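Local structure of hypothetical protein NMB0488 (Neisseria meningitidis, 2GKP) at residues Glu52-Thr57 with Gly158-Leu163. The protein is of unknown biochemical function but belongs to the CdiI family, and so probably acts as an immunity protein against a contact-dependent growth inhibition toxin. Residues are numbered along the deposited sequence; the frame is centred on the assembly and turned at random.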
loop_
_atom_site.group_PDB
_atom_site.type_symbol
_atom_site.label_atom_id
_atom_site.label_comp_id
_atom_site.label_asym_id
_atom_site.label_seq_id
_atom_site.Cartn_x
_atom_site.Cartn_y
_atom_site.Cartn_z
ATOM N N GLU A 52 1.975 -7.826 15.194
ATOM C CA GLU A 52 3.136 -6.969 15.416
ATOM C C GLU A 52 4.028 -6.851 14.158
ATOM O O GLU A 52 4.490 -5.728 13.831
ATOM C CB GLU A 52 3.884 -7.424 16.686
ATOM C CG GLU A 52 4.827 -6.389 17.299
ATOM C CD GLU A 52 6.169 -6.380 16.600
ATOM O OE1 GLU A 52 6.469 -7.395 15.948
ATOM O OE2 GLU A 52 6.930 -5.386 16.696
ATOM N N THR A 53 4.207 -7.940 13.402
ATOM C CA THR A 53 5.027 -7.904 12.198
ATOM C C THR A 53 4.286 -7.100 11.119
ATOM O O THR A 53 4.901 -6.319 10.385
ATOM C CB THR A 53 5.356 -9.352 11.675
ATOM O OG1 THR A 53 6.055 -10.066 12.705
ATOM C CG2 THR A 53 6.245 -9.310 10.438
ATOM N N LEU A 54 2.982 -7.292 11.011
ATOM C CA LEU A 54 2.211 -6.583 10.000
ATOM C C LEU A 54 2.212 -5.068 10.310
ATOM O O LEU A 54 2.488 -4.238 9.416
ATOM C CB LEU A 54 0.780 -7.117 9.959
ATOM C CG LEU A 54 -0.204 -6.453 8.971
ATOM C CD1 LEU A 54 0.416 -6.436 7.541
ATOM C CD2 LEU A 54 -1.601 -7.055 9.013
ATOM N N GLY A 55 1.959 -4.701 11.564
ATOM C CA GLY A 55 2.031 -3.267 11.946
ATOM C C GLY A 55 3.406 -2.637 11.697
ATOM O O GLY A 55 3.538 -1.537 11.092
ATOM N N THR A 56 4.463 -3.319 12.134
ATOM C CA THR A 56 5.828 -2.823 11.895
ATOM C C THR A 56 6.161 -2.678 10.423
ATOM O O THR A 56 6.818 -1.716 10.006
ATOM C CB THR A 56 6.842 -3.734 12.623
ATOM O OG1 THR A 56 6.591 -3.639 14.024
ATOM C CG2 THR A 56 8.298 -3.364 12.337
ATOM N N THR A 57 5.745 -3.652 9.620
ATOM C CA THR A 57 6.069 -3.592 8.203
ATOM C C THR A 57 5.362 -2.401 7.560
ATOM O O THR A 57 5.953 -1.725 6.741
ATOM C CB THR A 57 5.664 -4.937 7.496
ATOM O OG1 THR A 57 6.324 -6.009 8.188
ATOM C CG2 THR A 57 6.070 -4.951 6.032
ATOM N N GLY A 158 -5.781 -3.455 13.185
ATOM C CA GLY A 158 -6.643 -2.574 12.421
ATOM C C GLY A 158 -6.441 -2.794 10.930
ATOM O O GLY A 158 -7.382 -2.685 10.153
ATOM N N LEU A 159 -5.238 -3.166 10.522
ATOM C CA LEU A 159 -5.014 -3.499 9.103
ATOM C C LEU A 159 -5.811 -4.718 8.677
ATOM O O LEU A 159 -6.426 -4.729 7.591
ATOM C CB LEU A 159 -3.527 -3.730 8.817
ATOM C CG LEU A 159 -2.720 -2.431 8.975
ATOM C CD1 LEU A 159 -1.266 -2.723 9.315
ATOM C CD2 LEU A 159 -2.826 -1.647 7.690
ATOM N N LYS A 160 -5.784 -5.758 9.519
ATOM C CA LYS A 160 -6.510 -6.987 9.211
ATOM C C LYS A 160 -8.017 -6.722 9.203
ATOM O O LYS A 160 -8.756 -7.285 8.376
ATOM C CB LYS A 160 -6.134 -8.071 10.237
ATOM C CG LYS A 160 -4.739 -8.576 9.986
ATOM C CD LYS A 160 -4.444 -9.842 10.784
ATOM C CE LYS A 160 -2.965 -10.201 10.768
ATOM N NZ LYS A 160 -2.687 -11.414 11.645
ATOM N N LEU A 161 -8.472 -5.857 10.099
ATOM C CA LEU A 161 -9.867 -5.467 10.151
ATOM C C LEU A 161 -10.261 -4.770 8.857
ATOM O O LEU A 161 -11.315 -5.076 8.251
ATOM C CB LEU A 161 -10.135 -4.552 11.347
ATOM C CG LEU A 161 -11.550 -4.006 11.519
ATOM C CD1 LEU A 161 -12.588 -5.146 11.657
ATOM C CD2 LEU A 161 -11.657 -3.067 12.709
ATOM N N ALA A 162 -9.425 -3.833 8.401
ATOM C CA ALA A 162 -9.757 -3.157 7.167
ATOM C C ALA A 162 -9.770 -4.137 5.992
ATOM O O ALA A 162 -10.638 -4.035 5.122
ATOM C CB ALA A 162 -8.784 -2.009 6.896
ATOM N N LEU A 163 -8.803 -5.059 5.934
ATOM C CA LEU A 163 -8.812 -6.071 4.871
ATOM C C LEU A 163 -10.132 -6.871 4.898
ATOM O O LEU A 163 -10.725 -7.171 3.839
ATOM C CB LEU A 163 -7.579 -6.968 5.006
ATOM C CG LEU A 163 -7.601 -8.179 4.101
ATOM C CD1 LEU A 163 -7.478 -7.669 2.725
ATOM C CD2 LEU A 163 -6.405 -9.073 4.424
#
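The peptide group between Leu-54 and Gly-55 is the flat group at this contact. Leu-159 CD1 lies over one face of it, towards the carbonyl oxygen and the glycine. Leu-159 CD1 is 4.0 Å from Leu-54 O and 4.3 Å from Gly-55 CA. With no side chain on Gly-55, the methyl meets bare backbone there. On the same side of the peptide plane, beyond its Leu-54 CA end, the Leu-54 side chain reaches across to the second helix. With CG anti to the backbone N (chi1 178°), the branch lies beside its own carbonyl carbon, and CD2 extends to the other helix. CD2 does most of the touching. Leu-54 CD2 is 3.8 Å from Leu-159 CB and 3.6 Å from Lys-160 CG, and so touches two consecutive side chains. Leu-54 CG also packs against Leu-159 CD1, at 3.9 Å.

The segments lie on helices 51-63 and 152-164; the axes of 52-57 and 158-163 are at 90° and approach to 10.4 Å. Both helices pack on the antiparallel sheet of this CdiI-family protein. Leu-54 and Leu-163 both touch Tyr-16 on strand 11-18, and Leu-159 touches Ile-116 on strand 112-119.

Lys-160 borders the buried leucines with its aliphatic part. Its chain is extended beyond CG, and Lys-160 CE passes 3.9 Å from Leu-54 CD2. The ammonium end continues past the leucine, where NZ hydrogen-bonds to Thr-49 O, just ahead of helix 51-63. Within the first helix, the buried hydroxyl of Thr-57 is satisfied by the backbone: Thr-57 OG1 donates to Thr-53 O at 2.6 Å. Thr-57 N reaches the same oxygen from the opposite face of the carbonyl plane.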